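Local structure of putative adhesin (Bacteroides fragilis NCTC 9343, 3PET) at residues Q45-I56 with K73-T84; N184-A192 with Y201-L210. The protein is of unknown function but, as a putative lipoprotein adhesin with a right-handed beta-helix, probably mediates attachment at the bacterial cell surface. All coordinates share one frame; numbering follows the deposited sequence.

Contact 1 (Q45-I56 with K73-T84); sequences QIYGPDNIVALI and KKVRNFKKMKIT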
loop_
_atom_site.group_PDB
_atom_site.type_symbol
_atom_site.label_atom_id
_atom_site.label_comp_id
_atom_site.label_asym_id
_atom_site.label_seq_id
_atom_site.Cartn_x
_atom_site.Cartn_y
_atom_site.Cartn_z
ATOM N N GLN A 45 15.312 24.605 5.000
ATOM C CA GLN A 45 14.288 25.642 5.027
ATOM C C GLN A 45 12.938 25.015 5.057
ATOM O O GLN A 45 12.682 24.040 4.336
ATOM C CB GLN A 45 14.381 26.616 3.843
ATOM C CG GLN A 45 15.744 27.265 3.714
ATOM C CD GLN A 45 15.787 28.376 2.718
ATOM O OE1 GLN A 45 15.043 28.412 1.724
ATOM N NE2 GLN A 45 16.702 29.297 2.958
ATOM N N ILE A 46 12.062 25.571 5.892
ATOM C CA ILE A 46 10.682 25.097 5.989
ATOM C C ILE A 46 9.772 26.292 5.734
ATOM O O ILE A 46 9.873 27.320 6.406
ATOM C CB ILE A 46 10.361 24.332 7.297
ATOM C CG1 ILE A 46 11.325 23.098 7.449
ATOM C CG2 ILE A 46 8.880 23.856 7.276
ATOM C CD1 ILE A 46 11.315 22.348 8.781
ATOM N N TYR A 47 8.921 26.149 4.718
ATOM C CA TYR A 47 7.961 27.158 4.291
ATOM C C TYR A 47 6.548 26.746 4.662
ATOM O O TYR A 47 6.165 25.597 4.466
ATOM C CB TYR A 47 8.060 27.378 2.776
ATOM C CG TYR A 47 7.029 28.342 2.227
ATOM C CD1 TYR A 47 7.250 29.722 2.249
ATOM C CD2 TYR A 47 5.812 27.884 1.728
ATOM C CE1 TYR A 47 6.287 30.622 1.783
ATOM C CE2 TYR A 47 4.840 28.779 1.254
ATOM C CZ TYR A 47 5.093 30.147 1.272
ATOM O OH TYR A 47 4.174 31.069 0.803
ATOM N N GLY A 48 5.753 27.696 5.122
ATOM C CA GLY A 48 4.351 27.438 5.414
ATOM C C GLY A 48 3.831 28.426 6.418
ATOM O O GLY A 48 4.553 29.364 6.786
ATOM N N PRO A 49 2.582 28.225 6.901
ATOM C CA PRO A 49 2.044 29.115 7.947
ATOM C C PRO A 49 2.946 29.030 9.177
ATOM O O PRO A 49 3.380 27.927 9.522
ATOM C CB PRO A 49 0.640 28.546 8.210
ATOM C CG PRO A 49 0.334 27.697 7.042
ATOM C CD PRO A 49 1.628 27.148 6.564
ATOM N N ASP A 50 3.265 30.172 9.809
ATOM C CA ASP A 50 4.233 30.203 10.912
ATOM C C ASP A 50 3.886 29.296 12.093
ATOM O O ASP A 50 4.808 28.724 12.660
ATOM C CB ASP A 50 4.525 31.640 11.413
ATOM C CG ASP A 50 3.347 32.475 11.875
ATOM O OD1 ASP A 50 2.204 31.979 11.813
ATOM O OD2 ASP A 50 3.571 33.637 12.294
ATOM N N ASN A 51 2.599 29.130 12.441
ATOM C CA ASN A 51 2.215 28.281 13.579
ATOM C C ASN A 51 2.241 26.774 13.221
ATOM O O ASN A 51 2.185 25.927 14.122
ATOM C CB ASN A 51 0.834 28.690 14.127
ATOM C CG ASN A 51 -0.291 28.603 13.128
ATOM O OD1 ASN A 51 -0.087 28.574 11.905
ATOM N ND2 ASN A 51 -1.513 28.590 13.634
ATOM N N ILE A 52 2.320 26.448 11.918
ATOM C CA ILE A 52 2.404 25.059 11.453
ATOM C C ILE A 52 3.901 24.699 11.327
ATOM O O ILE A 52 4.323 23.633 11.780
ATOM C CB ILE A 52 1.595 24.831 10.147
ATOM C CG1 ILE A 52 0.128 25.361 10.255
ATOM C CG2 ILE A 52 1.656 23.378 9.687
ATOM C CD1 ILE A 52 -0.730 24.875 11.489
ATOM N N VAL A 53 4.708 25.643 10.803
ATOM C CA VAL A 53 6.171 25.490 10.698
ATOM C C VAL A 53 6.744 25.234 12.098
ATOM O O VAL A 53 7.612 24.372 12.260
ATOM C CB VAL A 53 6.813 26.738 10.027
ATOM C CG1 VAL A 53 8.338 26.733 10.162
ATOM C CG2 VAL A 53 6.402 26.842 8.558
ATOM N N ALA A 54 6.205 25.947 13.110
ATOM C CA ALA A 54 6.626 25.863 14.510
ATOM C C ALA A 54 6.424 24.465 15.109
ATOM O O ALA A 54 7.067 24.158 16.112
ATOM C CB ALA A 54 5.883 26.903 15.348
ATOM N N LEU A 55 5.569 23.611 14.490
ATOM C CA LEU A 55 5.293 22.250 14.976
ATOM C C LEU A 55 6.406 21.244 14.604
ATOM O O LEU A 55 6.415 20.129 15.116
ATOM C CB LEU A 55 3.953 21.725 14.430
ATOM C CG LEU A 55 2.678 22.507 14.772
ATOM C CD1 LEU A 55 1.486 21.845 14.137
ATOM C CD2 LEU A 55 2.449 22.610 16.283
ATOM N N ILE A 56 7.322 21.625 13.722
ATOM C CA ILE A 56 8.372 20.708 13.269
ATOM C C ILE A 56 9.618 20.803 14.154
ATOM O O ILE A 56 10.205 21.873 14.302
ATOM C CB ILE A 56 8.708 20.926 11.772
ATOM C CG1 ILE A 56 7.409 20.737 10.897
ATOM C CG2 ILE A 56 9.870 19.961 11.333
ATOM C CD1 ILE A 56 7.553 20.978 9.439
ATOM N N LYS A 73 -0.694 16.657 18.281
ATOM C CA LYS A 73 -1.236 17.975 17.921
ATOM C C LYS A 73 -2.200 17.930 16.738
ATOM O O LYS A 73 -1.830 17.522 15.637
ATOM C CB LYS A 73 -0.134 19.018 17.668
ATOM C CG LYS A 73 0.493 19.567 18.954
ATOM C CD LYS A 73 -0.284 20.720 19.574
ATOM C CE LYS A 73 -0.088 20.785 21.066
ATOM N NZ LYS A 73 -1.152 20.042 21.793
ATOM N N LYS A 74 -3.450 18.366 16.982
ATOM C CA LYS A 74 -4.456 18.405 15.925
ATOM C C LYS A 74 -4.279 19.682 15.128
ATOM O O LYS A 74 -4.119 20.764 15.692
ATOM C CB LYS A 74 -5.892 18.287 16.458
ATOM C CG LYS A 74 -6.291 16.900 16.951
ATOM C CD LYS A 74 -7.661 16.962 17.592
ATOM C CE LYS A 74 -7.859 15.933 18.673
ATOM N NZ LYS A 74 -9.217 16.037 19.273
ATOM N N VAL A 75 -4.273 19.540 13.814
ATOM C CA VAL A 75 -4.130 20.645 12.862
ATOM C C VAL A 75 -5.313 20.567 11.893
ATOM O O VAL A 75 -5.592 19.486 11.362
ATOM C CB VAL A 75 -2.756 20.591 12.131
ATOM C CG1 VAL A 75 -2.635 21.695 11.106
ATOM C CG2 VAL A 75 -1.605 20.667 13.117
ATOM N N ARG A 76 -6.021 21.697 11.688
ATOM C CA ARG A 76 -7.160 21.775 10.767
ATOM C C ARG A 76 -6.712 21.331 9.329
ATOM O O ARG A 76 -7.342 20.435 8.762
ATOM C CB ARG A 76 -7.781 23.178 10.798
ATOM N N ASN A 77 -5.526 21.802 8.846
ATOM C CA ASN A 77 -4.933 21.388 7.554
ATOM C C ASN A 77 -3.427 21.731 7.479
ATOM O O ASN A 77 -2.991 22.686 8.126
ATOM C CB ASN A 77 -5.668 22.026 6.362
ATOM C CG ASN A 77 -5.419 23.512 6.224
ATOM O OD1 ASN A 77 -4.343 23.950 5.800
ATOM N ND2 ASN A 77 -6.397 24.320 6.609
ATOM N N PHE A 78 -2.665 21.016 6.620
ATOM C CA PHE A 78 -1.227 21.227 6.427
ATOM C C PHE A 78 -0.921 21.782 5.025
ATOM O O PHE A 78 0.128 21.468 4.437
ATOM C CB PHE A 78 -0.450 19.916 6.663
ATOM C CG PHE A 78 -0.512 19.346 8.061
ATOM C CD1 PHE A 78 0.426 19.706 9.019
ATOM C CD2 PHE A 78 -1.477 18.406 8.404
ATOM C CE1 PHE A 78 0.386 19.147 10.308
ATOM C CE2 PHE A 78 -1.509 17.842 9.687
ATOM C CZ PHE A 78 -0.572 18.208 10.626
ATOM N N LYS A 79 -1.834 22.620 4.498
ATOM C CA LYS A 79 -1.691 23.247 3.173
ATOM C C LYS A 79 -0.556 24.286 3.154
ATOM O O LYS A 79 -0.432 25.078 4.101
ATOM C CB LYS A 79 -3.007 23.929 2.735
ATOM C CG LYS A 79 -4.112 22.950 2.354
ATOM C CD LYS A 79 -5.208 23.606 1.517
ATOM C CE LYS A 79 -6.444 23.930 2.325
ATOM N NZ LYS A 79 -6.324 25.240 3.011
ATOM N N LYS A 80 0.236 24.298 2.056
ATOM C CA LYS A 80 1.351 25.234 1.786
ATOM C C LYS A 80 2.697 24.779 2.384
ATOM O O LYS A 80 3.718 25.384 2.042
ATOM C CB LYS A 80 1.036 26.686 2.231
ATOM C CG LYS A 80 -0.061 27.352 1.392
ATOM C CD LYS A 80 -0.696 28.531 2.112
ATOM C CE LYS A 80 -1.945 29.041 1.424
ATOM N NZ LYS A 80 -1.641 29.885 0.234
HETATM N N MSE A 81 2.717 23.693 3.208
HETATM C CA MSE A 81 3.949 23.181 3.847
HETATM C C MSE A 81 4.965 22.681 2.807
HETATM O O MSE A 81 4.640 21.797 2.012
HETATM C CB MSE A 81 3.635 22.052 4.848
HETATM C CG MSE A 81 2.919 22.532 6.108
HETATM SE SE MSE A 81 3.896 23.932 7.100
HETATM C CE MSE A 81 5.445 22.944 7.526
ATOM N N LYS A 82 6.168 23.270 2.781
ATOM C CA LYS A 82 7.224 22.836 1.854
ATOM C C LYS A 82 8.541 22.774 2.613
ATOM O O LYS A 82 8.942 23.762 3.250
ATOM C CB LYS A 82 7.335 23.748 0.620
ATOM C CG LYS A 82 8.191 23.131 -0.472
ATOM C CD LYS A 82 8.821 24.142 -1.414
ATOM C CE LYS A 82 7.876 24.600 -2.492
ATOM N NZ LYS A 82 8.536 25.500 -3.475
ATOM N N ILE A 83 9.187 21.607 2.573
ATOM C CA ILE A 83 10.465 21.388 3.241
ATOM C C ILE A 83 11.550 21.319 2.165
ATOM O O ILE A 83 11.495 20.456 1.302
ATOM C CB ILE A 83 10.411 20.111 4.140
ATOM C CG1 ILE A 83 9.315 20.253 5.236
ATOM C CG2 ILE A 83 11.799 19.808 4.757
ATOM C CD1 ILE A 83 8.781 18.898 5.843
ATOM N N THR A 84 12.525 22.232 2.212
ATOM C CA THR A 84 13.604 22.317 1.243
ATOM C C THR A 84 14.890 21.944 1.962
ATOM O O THR A 84 15.268 22.575 2.957
ATOM C CB THR A 84 13.601 23.710 0.599
ATOM O OG1 THR A 84 12.406 23.805 -0.173
ATOM C CG2 THR A 84 14.795 23.943 -0.322
HETATM O O HOH W 1 10.815 25.341 1.792
#
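Met81, present as selenomethionine, reaches from residues 73-84 to pack against the side chains of residues 45-56. Its CA-CB bond sets off away from that segment, but bends at chi2 (-57°) and chi3 (-62°) fold the chain back. CG then comes up to Ile52 CG2. SE sits 3.5 Å from the same methyl, Ile52 CG2, with Pro49 CD and Val53 CG2 a little farther off. CE touches both Ile46 CG2 and Ile56 CD1, the latter tip to tip at a tight 3.5 Å. A long, unbranched, flexible side chain suits this place because it can bend to follow the surfaces of several branched aliphatic groups. Gly48 passes beside the selenium, where a CB would collide with it and with the preceding carbonyl.

Beyond Gly48, where the chain turns a corner, the short helix 50-53 begins after Pro49 at its N-cap and lies over one end of the right-handed beta-helix. Before that corner the strands are antiparallel: Tyr47 N gives Lys82 O a nearly straight bond of 2.8 Å, and Lys82 N answers to Tyr47 O. Gln45 and Thr84 exchange a second such pair, and a water links Lys82 O to Thr84 OG1. On the inner side Ile46 and Ile83 lie side by side, whereas Tyr47 on the other side turns a ring edge to Lys80 O, 3.3 Å from CD2.

Earlier in residues 73-84, Val75 uses both methyls. CG1 lies over the centre of the Phe78 ring and touches Ile52 CD1, while CG2 meets Leu55 CD1 tip to tip. Asn77 OD1 accepts from Lys79 N in an Asx turn, which shapes the loop, and Val75 O receives a hydrogen bond from Thr217 of the second subunit.

Contact 2 (N184-A192 with Y201-L210); sequences NATESIDAA and YKGSPTIKSL
Strands 188-192 and 207-210 run parallel, their axes 4.7 Å apart and only 3° from alignment. Ile189 is bonded through both its backbone groups: its N donates to Ile207 O, and its O accepts from Ser209 N at 2.9 Å. Ala191 N continues the series to Ser209 O. Asn184 and Lys202 pair in a separate parallel bridge, and the register shifts by one residue across the corner at 186-187. Here a water joins Thr186 O to Ser204 N. At Gly203 a CB would run into Ala185 O, and the backbone angles would also press it on the preceding carbonyl.

Ile189 is buried and makes several of the inner contacts. Its CG2, held between backbone N and carbonyl carbon with CG1 anti to N (chi1 -175°), stands over the centre of the Tyr201 ring in a CH-pi contact, 4.2 Å from the centroid. The same methyl touches Pro205 CG at 3.8 Å and Lys208 CB at 3.7 Å, while CD1 packs on Tyr201 CB. Small Ala191 lets Leu210 CD2 settle against its CB. Outward, polar chains lie over one another: Asn184 CG rests on Lys202 CB, its ND2 bonded to Gly164 O, and Asp190 lies beside Ser209. Sorting is imperfect, exposed Lys208 on the Ile189 side and Ile207 on the Ser188 side, but parallel, in-register bonding of successive turns typifies the right-handed beta-helix, here near its C-terminal end.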
loop_
_atom_site.group_PDB
_atom_site.type_symbol
_atom_site.label_atom_id
_atom_site.label_comp_id
_atom_site.label_asym_id
_atom_site.label_seq_id
_atom_site.Cartn_x
_atom_site.Cartn_y
_atom_site.Cartn_z
ATOM N N ASN A 184 15.248 -2.060 -15.157
ATOM C CA ASN A 184 16.107 -2.089 -16.319
ATOM C C ASN A 184 17.449 -2.713 -15.934
ATOM O O ASN A 184 18.233 -2.117 -15.200
ATOM C CB ASN A 184 16.246 -0.648 -16.824
ATOM C CG ASN A 184 16.904 -0.449 -18.152
ATOM O OD1 ASN A 184 17.696 -1.256 -18.625
ATOM N ND2 ASN A 184 16.598 0.675 -18.768
ATOM N N ALA A 185 17.690 -3.932 -16.426
ATOM C CA ALA A 185 18.871 -4.722 -16.101
ATOM C C ALA A 185 19.665 -5.026 -17.350
ATOM O O ALA A 185 19.156 -5.702 -18.249
ATOM C CB ALA A 185 18.434 -6.023 -15.433
ATOM N N THR A 186 20.899 -4.515 -17.432
ATOM C CA THR A 186 21.684 -4.760 -18.648
ATOM C C THR A 186 22.479 -6.063 -18.565
ATOM O O THR A 186 22.683 -6.677 -19.593
ATOM C CB THR A 186 22.607 -3.577 -18.992
ATOM O OG1 THR A 186 23.714 -3.573 -18.097
ATOM C CG2 THR A 186 21.890 -2.227 -18.966
ATOM N N GLU A 187 22.963 -6.471 -17.369
ATOM C CA GLU A 187 23.793 -7.674 -17.266
ATOM C C GLU A 187 23.127 -8.844 -16.502
ATOM O O GLU A 187 23.288 -9.994 -16.916
ATOM C CB GLU A 187 25.135 -7.344 -16.590
ATOM C CG GLU A 187 26.028 -6.427 -17.420
ATOM C CD GLU A 187 27.348 -5.998 -16.795
ATOM O OE1 GLU A 187 27.538 -6.199 -15.572
ATOM O OE2 GLU A 187 28.183 -5.424 -17.530
ATOM N N SER A 188 22.449 -8.565 -15.378
ATOM C CA SER A 188 21.818 -9.641 -14.612
ATOM C C SER A 188 20.559 -9.176 -13.903
ATOM O O SER A 188 20.437 -7.998 -13.540
ATOM C CB SER A 188 22.788 -10.238 -13.593
ATOM O OG SER A 188 23.097 -9.327 -12.555
ATOM N N ILE A 189 19.617 -10.118 -13.702
ATOM C CA ILE A 189 18.387 -9.815 -12.982
ATOM C C ILE A 189 17.974 -11.015 -12.139
ATOM O O ILE A 189 17.863 -12.136 -12.632
ATOM C CB ILE A 189 17.188 -9.278 -13.831
ATOM C CG1 ILE A 189 15.996 -8.897 -12.880
ATOM C CG2 ILE A 189 16.748 -10.278 -14.944
ATOM C CD1 ILE A 189 15.040 -7.953 -13.363
ATOM N N ASP A 190 17.775 -10.761 -10.852
ATOM C CA ASP A 190 17.212 -11.713 -9.910
ATOM C C ASP A 190 15.843 -11.132 -9.580
ATOM O O ASP A 190 15.767 -10.030 -9.029
ATOM C CB ASP A 190 18.122 -11.883 -8.681
ATOM C CG ASP A 190 17.847 -13.140 -7.875
ATOM O OD1 ASP A 190 16.656 -13.437 -7.620
ATOM O OD2 ASP A 190 18.820 -13.806 -7.470
ATOM N N ALA A 191 14.758 -11.784 -10.038
ATOM C CA ALA A 191 13.408 -11.246 -9.845
ATOM C C ALA A 191 12.507 -12.262 -9.170
ATOM O O ALA A 191 12.511 -13.441 -9.563
ATOM C CB ALA A 191 12.806 -10.811 -11.191
ATOM N N ALA A 192 11.749 -11.817 -8.129
ATOM C CA ALA A 192 10.847 -12.715 -7.399
ATOM C C ALA A 192 9.480 -12.078 -7.190
ATOM O O ALA A 192 9.375 -11.094 -6.463
ATOM C CB ALA A 192 11.461 -13.094 -6.052
ATOM N N TYR A 201 11.001 -6.001 -16.808
ATOM C CA TYR A 201 12.364 -5.493 -16.922
ATOM C C TYR A 201 12.762 -5.252 -18.371
ATOM O O TYR A 201 12.516 -6.095 -19.249
ATOM C CB TYR A 201 13.371 -6.453 -16.242
ATOM C CG TYR A 201 13.463 -7.829 -16.877
ATOM C CD1 TYR A 201 12.601 -8.852 -16.497
ATOM C CD2 TYR A 201 14.452 -8.124 -17.813
ATOM C CE1 TYR A 201 12.682 -10.118 -17.083
ATOM C CE2 TYR A 201 14.555 -9.390 -18.388
ATOM C CZ TYR A 201 13.671 -10.382 -18.020
ATOM O OH TYR A 201 13.755 -11.613 -18.623
ATOM N N LYS A 202 13.407 -4.112 -18.609
ATOM C CA LYS A 202 14.012 -3.772 -19.883
ATOM C C LYS A 202 15.408 -4.385 -19.891
ATOM O O LYS A 202 15.935 -4.729 -18.816
ATOM C CB LYS A 202 14.112 -2.229 -20.051
ATOM C CG LYS A 202 12.781 -1.489 -20.191
ATOM C CD LYS A 202 13.051 -0.012 -20.429
ATOM C CE LYS A 202 11.821 0.852 -20.334
ATOM N NZ LYS A 202 12.161 2.305 -20.389
ATOM N N GLY A 203 15.989 -4.511 -21.081
ATOM C CA GLY A 203 17.348 -5.004 -21.287
ATOM C C GLY A 203 17.443 -6.439 -21.750
ATOM O O GLY A 203 16.434 -7.135 -21.860
ATOM N N SER A 204 18.674 -6.896 -22.013
ATOM C CA SER A 204 18.957 -8.278 -22.418
ATOM C C SER A 204 19.999 -8.867 -21.461
ATOM O O SER A 204 21.144 -9.095 -21.856
ATOM C CB SER A 204 19.420 -8.343 -23.874
ATOM O OG SER A 204 18.426 -7.800 -24.722
ATOM N N PRO A 205 19.643 -9.059 -20.169
ATOM C CA PRO A 205 20.637 -9.561 -19.219
ATOM C C PRO A 205 21.120 -10.966 -19.567
ATOM O O PRO A 205 20.350 -11.819 -20.020
ATOM C CB PRO A 205 19.890 -9.513 -17.866
ATOM C CG PRO A 205 18.442 -9.595 -18.234
ATOM C CD PRO A 205 18.341 -8.814 -19.499
ATOM N N THR A 206 22.420 -11.168 -19.385
ATOM C CA THR A 206 23.140 -12.426 -19.610
ATOM C C THR A 206 22.653 -13.508 -18.628
ATOM O O THR A 206 22.507 -14.665 -19.016
ATOM C CB THR A 206 24.654 -12.132 -19.411
ATOM O OG1 THR A 206 25.052 -11.176 -20.393
ATOM C CG2 THR A 206 25.527 -13.382 -19.527
ATOM N N ILE A 207 22.466 -13.122 -17.339
ATOM C CA ILE A 207 22.042 -14.030 -16.283
ATOM C C ILE A 207 20.714 -13.591 -15.732
ATOM O O ILE A 207 20.545 -12.431 -15.374
ATOM C CB ILE A 207 23.084 -14.135 -15.128
ATOM C CG1 ILE A 207 24.534 -14.312 -15.641
ATOM C CG2 ILE A 207 22.686 -15.237 -14.091
ATOM C CD1 ILE A 207 24.972 -15.777 -16.045
ATOM N N LYS A 208 19.778 -14.514 -15.622
ATOM C CA LYS A 208 18.521 -14.176 -14.990
ATOM C C LYS A 208 18.052 -15.313 -14.093
ATOM O O LYS A 208 18.217 -16.484 -14.438
ATOM C CB LYS A 208 17.434 -13.747 -15.996
ATOM C CG LYS A 208 17.001 -14.739 -17.042
ATOM C CD LYS A 208 15.997 -14.072 -17.951
ATOM C CE LYS A 208 15.844 -14.741 -19.280
ATOM N NZ LYS A 208 15.601 -13.723 -20.327
ATOM N N SER A 209 17.498 -14.952 -12.935
ATOM C CA SER A 209 16.936 -15.895 -11.968
ATOM C C SER A 209 15.545 -15.389 -11.640
ATOM O O SER A 209 15.405 -14.298 -11.090
ATOM C CB SER A 209 17.819 -16.001 -10.729
ATOM O OG SER A 209 17.368 -17.105 -9.963
ATOM N N LEU A 210 14.523 -16.109 -12.109
ATOM C CA LEU A 210 13.145 -15.684 -11.978
ATOM C C LEU A 210 12.314 -16.680 -11.160
ATOM O O LEU A 210 12.406 -17.897 -11.350
ATOM C CB LEU A 210 12.513 -15.469 -13.365
ATOM C CG LEU A 210 13.362 -14.738 -14.424
ATOM C CD1 LEU A 210 12.692 -14.806 -15.818
ATOM C CD2 LEU A 210 13.703 -13.311 -14.004
HETATM O O HOH W 2 21.234 -5.523 -22.042
HETATM O O HOH W 3 17.966 -16.652 -6.731
#

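How the contacts relate
The two contacts lie on opposite sides of the chain's centre, about 44 Å between their own centres, and treat the two ends of one beta-helix differently. Contact 1 is the more buried: antiparallel strands, a short helix and a long loop close over an aliphatic cluster. Contact 2 joins successive parallel turns, and more of its residues are exposed. Backbone hydrogen bonding is common to both, but the first depends heavily on apolar packing, much of it round the bent Met81 side chain, the second on repeated bonds and in-register neighbours. The ends also meet between molecules, since Lys74 of contact 1 bonds to Leu210 O of the second subunit, the counterpart of the last residue of contact 2.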